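Local coordinates for GDSL-like protein (Roseburia intestinalis L1-82, PDB 6HFZ) that removes acetyl groups from acetylated beta-mannans as a two-domain carbohydrate esterase of the SGNH (GDSL) hydrolase family, at residues A[299-304]-A[316-322]; A[167-173]-A[201-206]. All coordinates share one frame. Numbering follows the deposited sequence.

Contact 1. Residues A[299-304]-A[316-322]; sequences LPAPVA and VRLDANF
This is the open end of a beta hairpin at the edge of an antiparallel sheet in the C-terminal beta domain. Residues 299-304 enter strand 303-308, and residues 316-322 comprise edge strand 316-319 and the residues just after it. The two segments run antiparallel, 171° apart end to end. Ala-304 and Leu-318 form a hydrogen-bonded pair, CA-CA 5.0 Å, with Ala-304 N to Leu-318 O and Leu-318 N to Ala-304 O both 2.8 Å. Val-303 and Asp-319 form the next, non-hydrogen-bonded pair, CA-CA 4.5 Å. Beyond it Ala-320 N still donates to Pro-302 O at 3.1 Å.

Past the strand end a side chain takes over the pairing. Asn-321 (chi1 m) turns its amide to the backbone of Ala-301: Ala-301 N donates to Asn-321 OD1 and Asn-321 ND2 donates to Ala-301 O, each at 2.8 Å. The backbone of 299-302 stays extended, with a cis peptide bond before Pro-300. Leu-299 CD2 lies 3.7 Å from Asn-321 OD1.

Ala-304 and Leu-318 share the inner face, where Phe-361 and Val-291 of other strands pack. The Ala-301 and Ala-320 CB atoms meet at 3.8 Å. Val-303 (chi1 t) and Asp-319 lie on the other face. There Val-303 CG1 is 3.6 Å from Arg-317 CG and also lies over the guanidinium. Arg-317 NH1 bridges to Asp-319 OD2 at 3.0 Å, while NH2 pairs with Glu-352. Asp-319 OD1 closes an Asx turn, accepting from Asn-321 N at 2.8 Å, and also takes Asn-321 ND2 at 2.8 Å.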
ATOM      1  N   LEU A 299     -11.825  -8.592 -21.660  1.00 33.64           N
ATOM      2  CA  LEU A 299     -11.058  -9.608 -22.338  1.00 33.17           C
ATOM      3  C   LEU A 299     -11.454  -9.660 -23.817  1.00 36.38           C
ATOM      4  O   LEU A 299     -12.588  -9.303 -24.166  1.00 36.70           O
ATOM      5  CB  LEU A 299     -11.387 -10.965 -21.708  1.00 37.51           C
ATOM      6  CG  LEU A 299     -10.936 -11.237 -20.268  1.00 35.56           C
ATOM      7  CD1 LEU A 299     -11.154 -12.710 -19.940  1.00 39.84           C
ATOM      8  CD2 LEU A 299      -9.474 -10.852 -20.055  1.00 37.37           C
ATOM      9  N   PRO A 300     -10.562 -10.147 -24.685  1.00 33.91           N
ATOM     10  CA  PRO A 300      -9.183 -10.475 -24.383  1.00 31.64           C
ATOM     11  C   PRO A 300      -8.300  -9.218 -24.375  1.00 30.99           C
ATOM     12  O   PRO A 300      -8.736  -8.133 -24.736  1.00 27.36           O
ATOM     13  CB  PRO A 300      -8.758 -11.450 -25.490  1.00 35.94           C
ATOM     14  CG  PRO A 300      -9.582 -11.053 -26.686  1.00 35.60           C
ATOM     15  CD  PRO A 300     -10.735 -10.219 -26.154  1.00 37.16           C
ATOM     16  N   ALA A 301      -7.044  -9.402 -23.947  1.00 30.24           N
ATOM     17  CA  ALA A 301      -6.044  -8.351 -23.867  1.00 28.86           C
ATOM     18  C   ALA A 301      -4.676  -8.909 -24.278  1.00 25.96           C
ATOM     19  O   ALA A 301      -4.487 -10.128 -24.388  1.00 27.03           O
ATOM     20  CB  ALA A 301      -6.013  -7.805 -22.463  1.00 32.92           C
ATOM     21  N   PRO A 302      -3.702  -8.033 -24.569  1.00 26.12           N
ATOM     22  CA  PRO A 302      -2.386  -8.455 -25.023  1.00 24.99           C
ATOM     23  C   PRO A 302      -1.543  -9.089 -23.922  1.00 27.63           C
ATOM     24  O   PRO A 302      -1.896  -9.009 -22.724  1.00 26.24           O
ATOM     25  CB  PRO A 302      -1.696  -7.158 -25.439  1.00 25.07           C
ATOM     26  CG  PRO A 302      -2.817  -6.224 -25.717  1.00 25.52           C
ATOM     27  CD  PRO A 302      -3.828  -6.573 -24.648  1.00 25.78           C
ATOM     28  N   VAL A 303      -0.479  -9.740 -24.367  1.00 26.71           N
ATOM     29  CA  VAL A 303       0.552 -10.311 -23.524  1.00 26.36           C
ATOM     30  C   VAL A 303       1.861  -9.651 -23.914  1.00 24.93           C
ATOM     31  O   VAL A 303       2.098  -9.429 -25.107  1.00 26.90           O
ATOM     32  CB  VAL A 303       0.631 -11.839 -23.679  1.00 29.47           C
ATOM     33  CG1 VAL A 303       1.729 -12.417 -22.803  1.00 26.92           C
ATOM     34  CG2 VAL A 303      -0.724 -12.505 -23.390  1.00 29.18           C
ATOM     35  N   ALA A 304       2.671  -9.292 -22.916  1.00 23.72           N
ATOM     36  CA  ALA A 304       4.008  -8.754 -23.139  1.00 22.76           C
ATOM     37  C   ALA A 304       5.045  -9.635 -22.444  1.00 23.87           C
ATOM     38  O   ALA A 304       4.689 -10.502 -21.666  1.00 25.47           O
ATOM     39  CB  ALA A 304       4.086  -7.337 -22.629  1.00 22.64           C
ATOM     40  N   VAL A 316      10.238 -12.523 -18.462  1.00 25.36           N
ATOM     41  CA  VAL A 316       9.043 -12.776 -17.713  1.00 23.89           C
ATOM     42  C   VAL A 316       7.834 -12.320 -18.525  1.00 23.96           C
ATOM     43  O   VAL A 316       7.782 -11.187 -19.022  1.00 22.11           O
ATOM     44  CB  VAL A 316       9.072 -12.106 -16.329  1.00 25.69           C
ATOM     45  CG1 VAL A 316       7.768 -12.256 -15.577  1.00 25.86           C
ATOM     46  CG2 VAL A 316      10.241 -12.625 -15.519  1.00 27.53           C
ATOM     47  N   ARG A 317       6.837 -13.205 -18.570  1.00 24.69           N
ATOM     48  CA  ARG A 317       5.564 -12.995 -19.224  1.00 28.78           C
ATOM     49  C   ARG A 317       4.657 -12.114 -18.369  1.00 24.86           C
ATOM     50  O   ARG A 317       4.359 -12.416 -17.193  1.00 25.51           O
ATOM     51  CB  ARG A 317       4.833 -14.317 -19.450  1.00 33.12           C
ATOM     52  CG  ARG A 317       3.522 -14.163 -20.206  1.00 34.56           C
ATOM     53  CD  ARG A 317       2.410 -15.049 -19.686  1.00 44.70           C
ATOM     54  NE  ARG A 317       2.174 -16.156 -20.578  1.00 42.20           N
ATOM     55  CZ  ARG A 317       1.441 -16.098 -21.675  1.00 35.93           C
ATOM     56  NH1 ARG A 317       0.142 -15.841 -21.633  1.00 41.17           N
ATOM     57  NH2 ARG A 317       2.051 -16.227 -22.828  1.00 34.07           N
ATOM     58  N   LEU A 318       4.184 -11.040 -18.990  1.00 23.73           N
ATOM     59  CA  LEU A 318       3.209 -10.117 -18.373  1.00 23.01           C
ATOM     60  C   LEU A 318       1.903 -10.268 -19.171  1.00 24.00           C
ATOM     61  O   LEU A 318       1.754  -9.733 -20.323  1.00 26.41           O
ATOM     62  CB  LEU A 318       3.721  -8.679 -18.383  1.00 21.06           C
ATOM     63  CG  LEU A 318       5.176  -8.431 -17.991  1.00 23.80           C
ATOM     64  CD1 LEU A 318       5.482  -6.928 -18.109  1.00 23.20           C
ATOM     65  CD2 LEU A 318       5.433  -8.905 -16.569  1.00 24.19           C
ATOM     66  N   ASP A 319       0.969 -11.009 -18.594  1.00 22.69           N
ATOM     67  CA  ASP A 319      -0.313 -11.328 -19.241  1.00 24.31           C
ATOM     68  C   ASP A 319      -1.427 -10.400 -18.729  1.00 23.14           C
ATOM     69  O   ASP A 319      -1.840 -10.468 -17.568  1.00 26.97           O
ATOM     70  CB  ASP A 319      -0.660 -12.796 -19.014  1.00 28.36           C
ATOM     71  CG  ASP A 319      -1.862 -13.308 -19.784  1.00 29.76           C
ATOM     72  OD1 ASP A 319      -2.696 -12.487 -20.211  1.00 30.36           O
ATOM     73  OD2 ASP A 319      -1.939 -14.543 -19.961  1.00 33.93           O
ATOM     74  N   ALA A 320      -1.989  -9.604 -19.634  1.00 26.62           N
ATOM     75  CA  ALA A 320      -3.012  -8.614 -19.277  1.00 26.33           C
ATOM     76  C   ALA A 320      -4.413  -9.237 -19.185  1.00 27.71           C
ATOM     77  O   ALA A 320      -5.334  -8.573 -18.791  1.00 30.88           O
ATOM     78  CB  ALA A 320      -2.932  -7.458 -20.234  1.00 28.70           C
ATOM     79  N   ASN A 321      -4.542 -10.541 -19.483  1.00 29.69           N
ATOM     80  CA  ASN A 321      -5.783 -11.283 -19.376  1.00 32.53           C
ATOM     81  C   ASN A 321      -5.973 -11.762 -17.931  1.00 33.58           C
ATOM     82  O   ASN A 321      -5.431 -12.809 -17.538  1.00 37.04           O
ATOM     83  CB  ASN A 321      -5.786 -12.490 -20.312  1.00 30.40           C
ATOM     84  CG  ASN A 321      -5.702 -12.066 -21.757  1.00 29.42           C
ATOM     85  OD1 ASN A 321      -6.711 -11.680 -22.331  1.00 32.14           O
ATOM     86  ND2 ASN A 321      -4.500 -12.045 -22.306  1.00 32.43           N
ATOM     87  N   PHE A 322      -6.737 -10.987 -17.155  1.00 36.43           N
ATOM     88  CA  PHE A 322      -6.979 -11.273 -15.735  1.00 34.86           C
ATOM     89  C   PHE A 322      -7.982 -12.420 -15.620  1.00 41.47           C
ATOM     90  O   PHE A 322      -9.042 -12.385 -16.265  1.00 44.05           O
ATOM     91  CB  PHE A 322      -7.532 -10.051 -15.000  1.00 30.53           C
ATOM     92  CG  PHE A 322      -7.377 -10.067 -13.496  1.00 30.14           C
ATOM     93  CD1 PHE A 322      -6.412 -10.852 -12.885  1.00 29.02           C
ATOM     94  CD2 PHE A 322      -8.110  -9.199 -12.708  1.00 31.46           C
ATOM     95  CE1 PHE A 322      -6.231 -10.819 -11.517  1.00 30.95           C
ATOM     96  CE2 PHE A 322      -7.960  -9.199 -11.326  1.00 30.29           C
ATOM     97  CZ  PHE A 322      -7.037 -10.031 -10.737  1.00 31.15           C
TER

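Contact 2. Residues A[167-173]-A[201-206]; sequences VSMQSTI and LVASVI
Residues 167-173 hold the end of strand 166-168 and the turn after it; residues 201-206, within helix 196-215, pack against both. Nearest CA pairs are Val-167 with Ile-206 at 6.6 Å, Met-169 with Val-202 at 6.9 Å and Ile-173 with Leu-201 at 7.6 Å. No hydrogen bond crosses, and the contact is buried and mostly apolar.

Leu-201 comes first. Leu-201 CB is 3.8 Å from Ile-173 CD1, and Ile-173 takes chi1 m, chi2 t. Val-202 follows, with CG2 3.9 Å from the same Ile-173 CD1. The selenium of Met-169, a selenomethionine, lies 3.9 Å from Val-202 CA. Met-169 has chi1 and chi2 both m, which brings its end to the helix. Val-205 (chi1 t) points toward the turn and is the centre of the contact. Val-205 CG1 is 3.8 Å from Met-169 CE and 4.5 Å from Val-167 CB. Val-205 CG2 is 3.8 Å from Thr-172 OG1. Ile-206 ends the segment, with CG1 3.8 Å from Val-167 CG2 and 4.3 Å from Met-169 CE. It also touches Val-140 of the neighbouring strand and Tyr-55 of helix 55-66.

Side-chain bonds within the turn help fix its shape. Thr-172 OG1 donates to Ser-168 O at 2.9 Å. Gln-170 N donates to Ser-168 OG at 3.0 Å, an ST turn, and this OG is also hydrogen-bonded to Gln-152. The last helix of the hydrolase domain, laid on a parallel-stranded core, is typical of the alpha/beta/alpha SGNH hydrolase fold.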
ATOM      1  N   VAL A 167      -2.374  -2.127  15.993  1.00 19.21           N
ATOM      2  CA  VAL A 167      -3.614  -2.737  16.380  1.00 20.14           C
ATOM      3  C   VAL A 167      -4.038  -3.776  15.336  1.00 20.30           C
ATOM      4  O   VAL A 167      -3.744  -3.612  14.118  1.00 21.48           O
ATOM      5  CB  VAL A 167      -4.715  -1.696  16.647  1.00 23.10           C
ATOM      6  CG1 VAL A 167      -4.363  -0.819  17.842  1.00 24.53           C
ATOM      7  CG2 VAL A 167      -5.037  -0.846  15.435  1.00 26.12           C
ATOM      8  N   SER A 168      -4.816  -4.770  15.792  1.00 17.32           N
ATOM      9  CA  SER A 168      -5.136  -5.950  14.976  1.00 18.66           C
ATOM     10  C   SER A 168      -6.604  -6.338  15.045  1.00 18.38           C
ATOM     11  O   SER A 168      -7.167  -6.418  16.128  1.00 19.75           O
ATOM     12  CB  SER A 168      -4.270  -7.112  15.376  1.00 21.06           C
ATOM     13  OG  SER A 168      -4.641  -8.291  14.684  1.00 19.62           O
HETATM   14  N   MSE A 169      -7.174  -6.697  13.876  1.00 17.25           N
HETATM   15  CA  MSE A 169      -8.498  -7.310  13.775  1.00 17.65           C
HETATM   16  C   MSE A 169      -8.438  -8.832  13.908  1.00 17.78           C
HETATM   17  O   MSE A 169      -9.451  -9.487  14.170  1.00 18.37           O
HETATM   18  CB  MSE A 169      -9.189  -6.927  12.460  1.00 16.79           C
HETATM   19  CG  MSE A 169      -9.032  -5.431  12.137  1.00 19.17           C
HETATM   20 SE   MSE A 169      -9.689  -4.304  13.620  1.00 21.95          SE
HETATM   21  CE  MSE A 169      -8.177  -3.079  13.636  1.00 22.57           C
ATOM     22  N   GLN A 170      -7.238  -9.399  13.747  1.00 17.50           N
ATOM     23  CA  GLN A 170      -7.061 -10.851  13.806  1.00 17.55           C
ATOM     24  C   GLN A 170      -7.344 -11.380  15.219  1.00 20.05           C
ATOM     25  O   GLN A 170      -7.776 -12.531  15.365  1.00 19.50           O
ATOM     26  CB  GLN A 170      -5.648 -11.207  13.346  1.00 18.19           C
ATOM     27  CG  GLN A 170      -5.326 -12.680  13.146  1.00 17.27           C
ATOM     28  CD  GLN A 170      -3.946 -12.950  12.588  1.00 19.15           C
ATOM     29  OE1 GLN A 170      -2.949 -12.569  13.197  1.00 19.08           O
ATOM     30  NE2 GLN A 170      -3.847 -13.689  11.478  1.00 18.58           N
ATOM     31  N   SER A 171      -7.029 -10.571  16.219  1.00 19.82           N
ATOM     32  CA  SER A 171      -7.182 -10.888  17.661  1.00 20.51           C
ATOM     33  C   SER A 171      -8.395 -10.215  18.320  1.00 21.71           C
ATOM     34  O   SER A 171      -8.550 -10.318  19.577  1.00 22.52           O
ATOM     35  CB  SER A 171      -5.906 -10.540  18.365  1.00 21.91           C
ATOM     36  OG  SER A 171      -5.538  -9.210  18.080  1.00 20.67           O
ATOM     37  N   THR A 172      -9.283  -9.571  17.533  1.00 19.13           N
ATOM     38  CA  THR A 172     -10.468  -8.910  18.072  1.00 19.61           C
ATOM     39  C   THR A 172     -11.754  -9.309  17.326  1.00 18.92           C
ATOM     40  O   THR A 172     -12.649  -9.897  17.953  1.00 19.71           O
ATOM     41  CB  THR A 172     -10.327  -7.397  18.019  1.00 18.89           C
ATOM     42  OG1 THR A 172      -9.898  -7.049  16.694  1.00 19.82           O
ATOM     43  CG2 THR A 172      -9.377  -6.878  19.064  1.00 20.86           C
ATOM     44  N   ILE A 173     -11.864  -8.994  16.031  1.00 17.92           N
ATOM     45  CA  ILE A 173     -13.068  -9.298  15.245  1.00 17.73           C
ATOM     46  C   ILE A 173     -13.127 -10.786  14.852  1.00 17.81           C
ATOM     47  O   ILE A 173     -14.152 -11.446  14.978  1.00 21.19           O
ATOM     48  CB  ILE A 173     -13.149  -8.391  14.006  1.00 18.79           C
ATOM     49  CG1 ILE A 173     -13.086  -6.909  14.402  1.00 21.85           C
ATOM     50  CG2 ILE A 173     -14.400  -8.700  13.218  1.00 21.57           C
ATOM     51  CD1 ILE A 173     -13.246  -5.975  13.212  1.00 22.57           C
ATOM     52  N   LEU A 201     -16.720  -1.454  13.075  1.00 20.80           N
ATOM     53  CA  LEU A 201     -15.985  -2.357  14.038  1.00 22.77           C
ATOM     54  C   LEU A 201     -14.471  -2.116  13.935  1.00 19.39           C
ATOM     55  O   LEU A 201     -13.754  -2.026  14.958  1.00 21.56           O
ATOM     56  CB  LEU A 201     -16.324  -3.812  13.698  1.00 25.36           C
ATOM     57  CG  LEU A 201     -16.795  -4.747  14.801  1.00 33.30           C
ATOM     58  CD1 LEU A 201     -17.425  -4.018  15.970  1.00 32.35           C
ATOM     59  CD2 LEU A 201     -17.734  -5.788  14.231  1.00 30.28           C
ATOM     60  N   VAL A 202     -13.951  -1.960  12.721  1.00 19.77           N
ATOM     61  CA  VAL A 202     -12.515  -1.778  12.538  1.00 18.86           C
ATOM     62  C   VAL A 202     -12.089  -0.465  13.206  1.00 20.08           C
ATOM     63  O   VAL A 202     -11.070  -0.394  13.935  1.00 19.68           O
ATOM     64  CB  VAL A 202     -12.072  -1.866  11.061  1.00 20.16           C
ATOM     65  CG1 VAL A 202     -10.675  -1.316  10.808  1.00 20.87           C
ATOM     66  CG2 VAL A 202     -12.194  -3.301  10.557  1.00 19.53           C
ATOM     67  N   ALA A 203     -12.862   0.594  12.936  1.00 19.96           N
ATOM     68  CA  ALA A 203     -12.592   1.887  13.498  1.00 21.85           C
ATOM     69  C   ALA A 203     -12.691   1.796  15.018  1.00 21.24           C
ATOM     70  O   ALA A 203     -11.978   2.464  15.684  1.00 21.24           O
ATOM     71  CB  ALA A 203     -13.542   2.909  12.929  1.00 25.60           C
ATOM     72  N   SER A 204     -13.679   1.055  15.535  1.00 23.48           N
ATOM     73  CA  SER A 204     -13.874   0.994  16.997  1.00 23.44           C
ATOM     74  C   SER A 204     -12.626   0.403  17.671  1.00 22.96           C
ATOM     75  O   SER A 204     -12.268   0.804  18.766  1.00 21.65           O
ATOM     76  CB  SER A 204     -15.127   0.213  17.371  1.00 28.12           C
ATOM     77  OG  SER A 204     -14.937  -1.180  17.158  1.00 34.42           O
ATOM     78  N   VAL A 205     -11.954  -0.548  16.997  1.00 20.91           N
ATOM     79  CA  VAL A 205     -10.772  -1.161  17.580  1.00 21.70           C
ATOM     80  C   VAL A 205      -9.662  -0.095  17.639  1.00 20.85           C
ATOM     81  O   VAL A 205      -8.940  -0.005  18.617  1.00 21.54           O
ATOM     82  CB  VAL A 205     -10.347  -2.440  16.828  1.00 20.19           C
ATOM     83  CG1 VAL A 205      -8.996  -2.916  17.307  1.00 22.22           C
ATOM     84  CG2 VAL A 205     -11.395  -3.562  16.901  1.00 21.07           C
ATOM     85  N   ILE A 206      -9.547   0.707  16.576  1.00 18.38           N
ATOM     86  CA  ILE A 206      -8.507   1.689  16.487  1.00 20.84           C
ATOM     87  C   ILE A 206      -8.774   2.792  17.520  1.00 21.06           C
ATOM     88  O   ILE A 206      -7.855   3.214  18.227  1.00 23.45           O
ATOM     89  CB  ILE A 206      -8.416   2.261  15.068  1.00 20.51           C
ATOM     90  CG1 ILE A 206      -7.983   1.185  14.066  1.00 19.69           C
ATOM     91  CG2 ILE A 206      -7.475   3.451  15.066  1.00 23.89           C
ATOM     92  CD1 ILE A 206      -8.282   1.524  12.601  1.00 19.17           C
TER

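The contacts lie on opposite sides of the chain's centre, one in each domain. Their centres are 38 Å apart and their nearest atoms about 23 Å apart, so they do not touch. Both segments of contact 2 precede those of contact 1 in the sequence. Contact 2 joins the mixed sheet of the SGNH hydrolase domain to helix 196-215, the last helix of the chain. Contact 1 belongs to the all-beta part that follows, in an antiparallel sheet with no strand from the hydrolase domain. The two share no helix, strand or sheet. Each builds its own domain and neither bridges the two. The probable catalytic triad, Ser-41, His-193 and Asp-190, belongs to the hydrolase domain.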